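Complement factor H (PDB 6XZ6) regulates the complement system, and is present here as one bovine sushi domain bound by the factor H receptor of trypanosomes. Local coordinates at residues Cys5-Ile10 / Ser20-Gln25; Asp26-Glu31 / Thr43-Thr48. All blocks are in the same frame, centred on the assembly; numbering follows the deposited sequence.

Interaction 1 of 2, residues Cys5-Ile10 / Ser20-Gln25; sequences CDPPRI and SKYRGQ
The N-H of Cys5 donates to the carbonyl O of Tyr22, Cys5 N to Tyr22 O being 2.9 Å, and the bond is returned by Tyr22 N to Cys5 O at 3.0 Å. This hydrogen-bonded antiparallel pair belongs to the small two-stranded sheet near the start of a sushi (complement control protein) domain, whose first cysteine is Cys5. Beyond accepting this bond, Cys5 O also lies at the edge of the Tyr22 ring. Cys5 and Tyr22 turn their side chains to one face of the sheet, where the cysteine sulfur is joined to Cys47.

In Tyr22 a chi1 of -56° sets CG beside the backbone N, anti to the carbonyl carbon, and the ring beyond lies obliquely to the two prolines, neither face-on nor edge-on. Its CE1 comes 3.5 Å from Pro7 CA, while Pro8 CD touches the same carbon at 4.1 Å, the Pro8 and Tyr22 side chains crossing at about a right angle. Rigid, apolar prolines suit this place, since they offer hydrocarbon to the ring without N-H groups to satisfy. A tyrosine suits the other side: its ring is buried, edge-to-face with Trp52, while its OH bonds to Pro17 O and Leu19 N.

On the exposed margin Asp6 and Lys21 run side by side and point the same way. The lysine chain, bent at chi2, chi3 and chi4, carries its ammonium to a long salt bridge, Asp6 OD1 to Lys21 NZ 3.2 Å, and a weak bond links Lys21 NZ to Ser20 O at 3.4 Å.

Interaction 2 of 2, residues Asp26-Glu31 / Thr43-Thr48; sequences DKITYE and TDATCT
The Tyr30 ring lies obliquely against the backbone of Thr43 and Asp44, and a water sits in plane at its edge. That water is 2.9 Å from Tyr30 OH and donates a weak bond to Asp44 O. With CG between the backbone N and carbonyl carbon (chi1 73°), the ring starts out on the side of segment 43-48, where Tyr30 CD1 comes 3.3 Å from Thr43 O. An alanine here would probably leave a gap beside Thr43 and the water without its phenolic partner. The backbone pairs here too, Tyr30 N to Thr43 O 2.8 Å.

Strands 27-31 and 44-48 pair antiparallel in the three-stranded sheet of this sushi domain. Ile28 and Ala45 form a hydrogen-bonded pair, Ile28 N to Ala45 O 2.8 Å, and on the face that both residues share Ile28 CD1 meets Ala45 CB at 3.7 Å; the small alanine leaves room for the branched isoleucine, which also packs on Trp52 and Tyr15.

The other face carries Lys27, Thr29, Asp44 and Thr46, polar residues suited to a surface where His125 of the trypanosome receptor chain packs on the first three. There Lys27 CG lies 3.5 Å from Thr46 OG1, and Thr29 CG2 rests 3.4 Å from Asp44 OD1.

Overall arrangement
From the N terminus, segment 5-10 starts in the first short strand; the chain runs on through strand 13-16 and returns as 20-25 beside it, so interaction 1 closes this first loop. The chain turns at once into strand 27-32, and interaction 2 closes the next loop when 43-48 returns beside it. The two loops follow in series, neither nested nor crossed, their centres about 9 Å apart. They are nevertheless joined, by the Cys5-Cys47 disulfide, by a probable hydrogen bond from Gln25 N to Cys47 O, and by Tyr22 packing on Ile28. Together they tie the small N-terminal sheet to the three-stranded sheet, in which strand 27-32 is central.

Interaction 1 of 2, residues Cys5-Ile10 / Ser20-Gln25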
loop_
_atom_site.group_PDB
_atom_site.type_symbol
_atom_site.label_atom_id
_atom_site.label_comp_id
_atom_site.label_asym_id
_atom_site.label_seq_id
_atom_site.Cartn_x
_atom_site.Cartn_y
_atom_site.Cartn_z
ATOM N N CYS B 5 30.323 -25.343 -3.371
ATOM C CA CYS B 5 28.904 -25.675 -3.561
ATOM C C CYS B 5 28.347 -24.851 -4.678
ATOM O O CYS B 5 28.714 -23.690 -4.862
ATOM C CB CYS B 5 28.073 -25.443 -2.294
ATOM S SG CYS B 5 28.595 -26.401 -0.855
ATOM N N ASP B 6 27.353 -25.420 -5.328
ATOM C CA ASP B 6 26.566 -24.753 -6.334
ATOM C C ASP B 6 25.463 -24.032 -5.553
ATOM O O ASP B 6 25.192 -24.434 -4.406
ATOM C CB ASP B 6 25.938 -25.791 -7.278
ATOM C CG ASP B 6 26.899 -26.397 -8.280
ATOM O OD1 ASP B 6 27.801 -25.659 -8.770
ATOM O OD2 ASP B 6 26.751 -27.603 -8.588
ATOM N N PRO B 7 24.813 -22.986 -6.124
ATOM C CA PRO B 7 23.713 -22.330 -5.397
ATOM C C PRO B 7 22.636 -23.328 -4.945
ATOM O O PRO B 7 22.366 -24.292 -5.677
ATOM C CB PRO B 7 23.134 -21.371 -6.437
ATOM C CG PRO B 7 24.201 -21.176 -7.437
ATOM C CD PRO B 7 25.011 -22.388 -7.460
ATOM N N PRO B 8 22.038 -23.160 -3.734
ATOM C CA PRO B 8 20.985 -24.101 -3.312
ATOM C C PRO B 8 19.747 -23.989 -4.181
ATOM O O PRO B 8 19.494 -22.960 -4.801
ATOM C CB PRO B 8 20.668 -23.685 -1.871
ATOM C CG PRO B 8 21.136 -22.333 -1.749
ATOM C CD PRO B 8 22.250 -22.102 -2.729
ATOM N N ARG B 9 18.987 -25.062 -4.250
ATOM C CA ARG B 9 17.766 -25.068 -5.007
ATOM C C ARG B 9 16.672 -25.217 -3.951
ATOM O O ARG B 9 16.577 -26.241 -3.274
ATOM C CB ARG B 9 17.800 -26.175 -6.068
ATOM C CG ARG B 9 18.845 -25.901 -7.171
ATOM C CD ARG B 9 18.975 -26.970 -8.252
ATOM N NE ARG B 9 17.713 -27.162 -8.954
ATOM C CZ ARG B 9 17.557 -27.936 -10.013
ATOM N NH1 ARG B 9 18.599 -28.570 -10.538
ATOM N NH2 ARG B 9 16.363 -28.063 -10.578
ATOM N N ILE B 10 15.955 -24.118 -3.709
ATOM C CA ILE B 10 14.891 -24.005 -2.715
ATOM C C ILE B 10 13.572 -23.611 -3.419
ATOM O O ILE B 10 13.196 -22.433 -3.407
ATOM C CB ILE B 10 15.247 -23.054 -1.516
ATOM C CG1 ILE B 10 16.675 -23.311 -0.999
ATOM C CG2 ILE B 10 14.228 -23.202 -0.376
ATOM C CD1 ILE B 10 17.296 -22.220 -0.300
ATOM N N SER B 20 27.165 -17.235 -7.684
ATOM C CA SER B 20 27.361 -18.309 -8.672
ATOM C C SER B 20 27.966 -19.561 -8.048
ATOM O O SER B 20 27.657 -20.674 -8.484
ATOM C CB SER B 20 28.236 -17.832 -9.830
ATOM O OG SER B 20 29.462 -17.289 -9.365
ATOM N N LYS B 21 28.836 -19.369 -7.034
ATOM C CA LYS B 21 29.539 -20.441 -6.337
ATOM C C LYS B 21 29.860 -20.012 -4.918
ATOM O O LYS B 21 30.233 -18.857 -4.670
ATOM C CB LYS B 21 30.839 -20.810 -7.081
ATOM C CG LYS B 21 31.378 -22.193 -6.739
ATOM C CD LYS B 21 31.782 -22.974 -7.989
ATOM C CE LYS B 21 30.690 -23.889 -8.513
ATOM N NZ LYS B 21 29.771 -23.183 -9.449
ATOM N N TYR B 22 29.724 -20.967 -3.990
ATOM C CA TYR B 22 29.984 -20.805 -2.560
ATOM C C TYR B 22 31.149 -21.695 -2.165
ATOM O O TYR B 22 31.384 -22.731 -2.780
ATOM C CB TYR B 22 28.732 -21.162 -1.746
ATOM C CG TYR B 22 27.517 -20.358 -2.145
ATOM C CD1 TYR B 22 26.770 -20.701 -3.269
ATOM C CD2 TYR B 22 27.105 -19.257 -1.396
ATOM C CE1 TYR B 22 25.664 -19.947 -3.661
ATOM C CE2 TYR B 22 25.987 -18.508 -1.769
ATOM C CZ TYR B 22 25.265 -18.870 -2.897
ATOM O OH TYR B 22 24.151 -18.184 -3.281
ATOM N N ARG B 23 31.885 -21.276 -1.153
ATOM C CA ARG B 23 33.070 -21.990 -0.665
ATOM C C ARG B 23 32.698 -22.688 0.641
ATOM O O ARG B 23 31.665 -22.366 1.220
ATOM C CB ARG B 23 34.226 -20.988 -0.435
ATOM C CG ARG B 23 34.453 -19.969 -1.574
ATOM C CD ARG B 23 35.595 -20.321 -2.530
ATOM N NE ARG B 23 36.816 -20.749 -1.836
ATOM C CZ ARG B 23 37.681 -19.933 -1.235
ATOM N NH1 ARG B 23 38.753 -20.425 -0.624
ATOM N NH2 ARG B 23 37.480 -18.620 -1.236
ATOM N N GLY B 24 33.515 -23.630 1.089
ATOM C CA GLY B 24 33.285 -24.330 2.345
ATOM C C GLY B 24 33.089 -23.369 3.500
ATOM O O GLY B 24 33.763 -22.339 3.580
ATOM N N GLN B 25 32.100 -23.667 4.348
ATOM C CA GLN B 25 31.687 -22.916 5.547
ATOM C C GLN B 25 30.906 -21.611 5.228
ATOM O O GLN B 25 30.519 -20.904 6.159
ATOM C CB GLN B 25 32.851 -22.670 6.530
ATOM C CG GLN B 25 33.494 -23.949 7.095
ATOM C CD GLN B 25 32.512 -24.925 7.717
ATOM O OE1 GLN B 25 32.244 -25.997 7.159
ATOM N NE2 GLN B 25 31.956 -24.580 8.882
#

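Interaction 2 of 2, residues Asp26-Glu31 / Thr43-Thr48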
loop_
_atom_site.group_PDB
_atom_site.type_symbol
_atom_site.label_atom_id
_atom_site.label_comp_id
_atom_site.label_asym_id
_atom_site.label_seq_id
_atom_site.Cartn_x
_atom_site.Cartn_y
_atom_site.Cartn_z
ATOM N N ASP B 26 30.607 -21.346 3.927
ATOM C CA ASP B 26 29.798 -20.198 3.503
ATOM C C ASP B 26 28.363 -20.529 3.867
ATOM O O ASP B 26 27.885 -21.626 3.549
ATOM C CB ASP B 26 29.900 -19.935 1.980
ATOM C CG ASP B 26 31.039 -19.027 1.490
ATOM O OD1 ASP B 26 32.008 -18.803 2.259
ATOM O OD2 ASP B 26 30.965 -18.547 0.328
ATOM N N LYS B 27 27.692 -19.603 4.567
ATOM C CA LYS B 27 26.312 -19.770 5.007
ATOM C C LYS B 27 25.324 -18.975 4.175
ATOM O O LYS B 27 25.538 -17.783 3.872
ATOM C CB LYS B 27 26.130 -19.371 6.489
ATOM C CG LYS B 27 26.709 -20.348 7.494
ATOM C CD LYS B 27 26.012 -20.266 8.821
ATOM C CE LYS B 27 26.971 -20.537 9.940
ATOM N NZ LYS B 27 27.574 -19.269 10.460
ATOM N N ILE B 28 24.209 -19.634 3.847
ATOM C CA ILE B 28 23.050 -19.013 3.218
ATOM C C ILE B 28 21.919 -19.009 4.281
ATOM O O ILE B 28 21.919 -19.850 5.179
ATOM C CB ILE B 28 22.613 -19.651 1.861
ATOM C CG1 ILE B 28 22.102 -21.114 2.003
ATOM C CG2 ILE B 28 23.700 -19.549 0.817
ATOM C CD1 ILE B 28 20.581 -21.296 2.089
ATOM N N THR B 29 20.996 -18.051 4.192
ATOM C CA THR B 29 19.804 -17.986 5.037
ATOM C C THR B 29 18.605 -17.991 4.060
ATOM O O THR B 29 18.663 -17.371 3.017
ATOM C CB THR B 29 19.789 -16.782 6.005
ATOM O OG1 THR B 29 19.888 -15.580 5.256
ATOM C CG2 THR B 29 20.869 -16.849 7.073
ATOM N N TYR B 30 17.557 -18.708 4.370
ATOM C CA TYR B 30 16.393 -18.793 3.500
ATOM C C TYR B 30 15.068 -18.525 4.229
ATOM O O TYR B 30 14.952 -18.770 5.425
ATOM C CB TYR B 30 16.361 -20.155 2.771
ATOM C CG TYR B 30 15.987 -21.338 3.643
ATOM C CD1 TYR B 30 16.926 -21.935 4.484
ATOM C CD2 TYR B 30 14.729 -21.928 3.547
ATOM C CE1 TYR B 30 16.599 -23.047 5.251
ATOM C CE2 TYR B 30 14.389 -23.035 4.321
ATOM C CZ TYR B 30 15.328 -23.593 5.167
ATOM O OH TYR B 30 15.003 -24.678 5.937
ATOM N N GLU B 31 14.071 -18.049 3.481
ATOM C CA GLU B 31 12.713 -17.773 3.947
ATOM C C GLU B 31 11.758 -18.483 3.011
ATOM O O GLU B 31 12.059 -18.634 1.837
ATOM C CB GLU B 31 12.421 -16.263 3.941
ATOM C CG GLU B 31 13.167 -15.491 5.003
ATOM C CD GLU B 31 12.778 -15.836 6.423
ATOM O OE1 GLU B 31 11.564 -15.784 6.726
ATOM O OE2 GLU B 31 13.687 -16.137 7.235
ATOM N N THR B 43 16.674 -21.203 9.734
ATOM C CA THR B 43 16.607 -20.816 8.329
ATOM C C THR B 43 18.031 -20.674 7.757
ATOM O O THR B 43 18.265 -19.933 6.806
ATOM C CB THR B 43 15.678 -19.605 8.166
ATOM O OG1 THR B 43 15.990 -18.612 9.155
ATOM C CG2 THR B 43 14.179 -20.000 8.222
ATOM N N ASP B 44 18.958 -21.477 8.323
ATOM C CA ASP B 44 20.386 -21.563 8.013
ATOM C C ASP B 44 20.774 -22.808 7.240
ATOM O O ASP B 44 20.168 -23.867 7.406
ATOM C CB ASP B 44 21.188 -21.569 9.321
ATOM C CG ASP B 44 21.947 -20.300 9.594
ATOM O OD1 ASP B 44 22.290 -19.588 8.613
ATOM O OD2 ASP B 44 22.216 -20.015 10.788
ATOM N N ALA B 45 21.826 -22.680 6.419
ATOM C CA ALA B 45 22.448 -23.760 5.645
ATOM C C ALA B 45 23.892 -23.386 5.340
ATOM O O ALA B 45 24.162 -22.261 4.924
ATOM C CB ALA B 45 21.679 -24.042 4.371
ATOM N N THR B 46 24.819 -24.314 5.626
ATOM C CA THR B 46 26.263 -24.143 5.447
ATOM C C THR B 46 26.761 -25.028 4.302
ATOM O O THR B 46 26.265 -26.149 4.133
ATOM C CB THR B 46 26.994 -24.462 6.767
ATOM O OG1 THR B 46 26.334 -23.806 7.843
ATOM C CG2 THR B 46 28.449 -24.040 6.756
ATOM N N CYS B 47 27.738 -24.518 3.519
ATOM C CA CYS B 47 28.355 -25.271 2.437
ATOM C C CYS B 47 29.397 -26.211 3.037
ATOM O O CYS B 47 30.351 -25.763 3.678
ATOM C CB CYS B 47 28.960 -24.337 1.390
ATOM S SG CYS B 47 29.927 -25.173 0.099
ATOM N N THR B 48 29.167 -27.526 2.870
ATOM C CA THR B 48 30.014 -28.612 3.368
ATOM C C THR B 48 30.398 -29.575 2.229
ATOM O O THR B 48 29.973 -29.398 1.081
ATOM C CB THR B 48 29.313 -29.376 4.515
ATOM O OG1 THR B 48 28.293 -30.224 3.980
ATOM C CG2 THR B 48 28.762 -28.456 5.607
HETATM O O HOH W 1 17.177 -25.536 7.633
#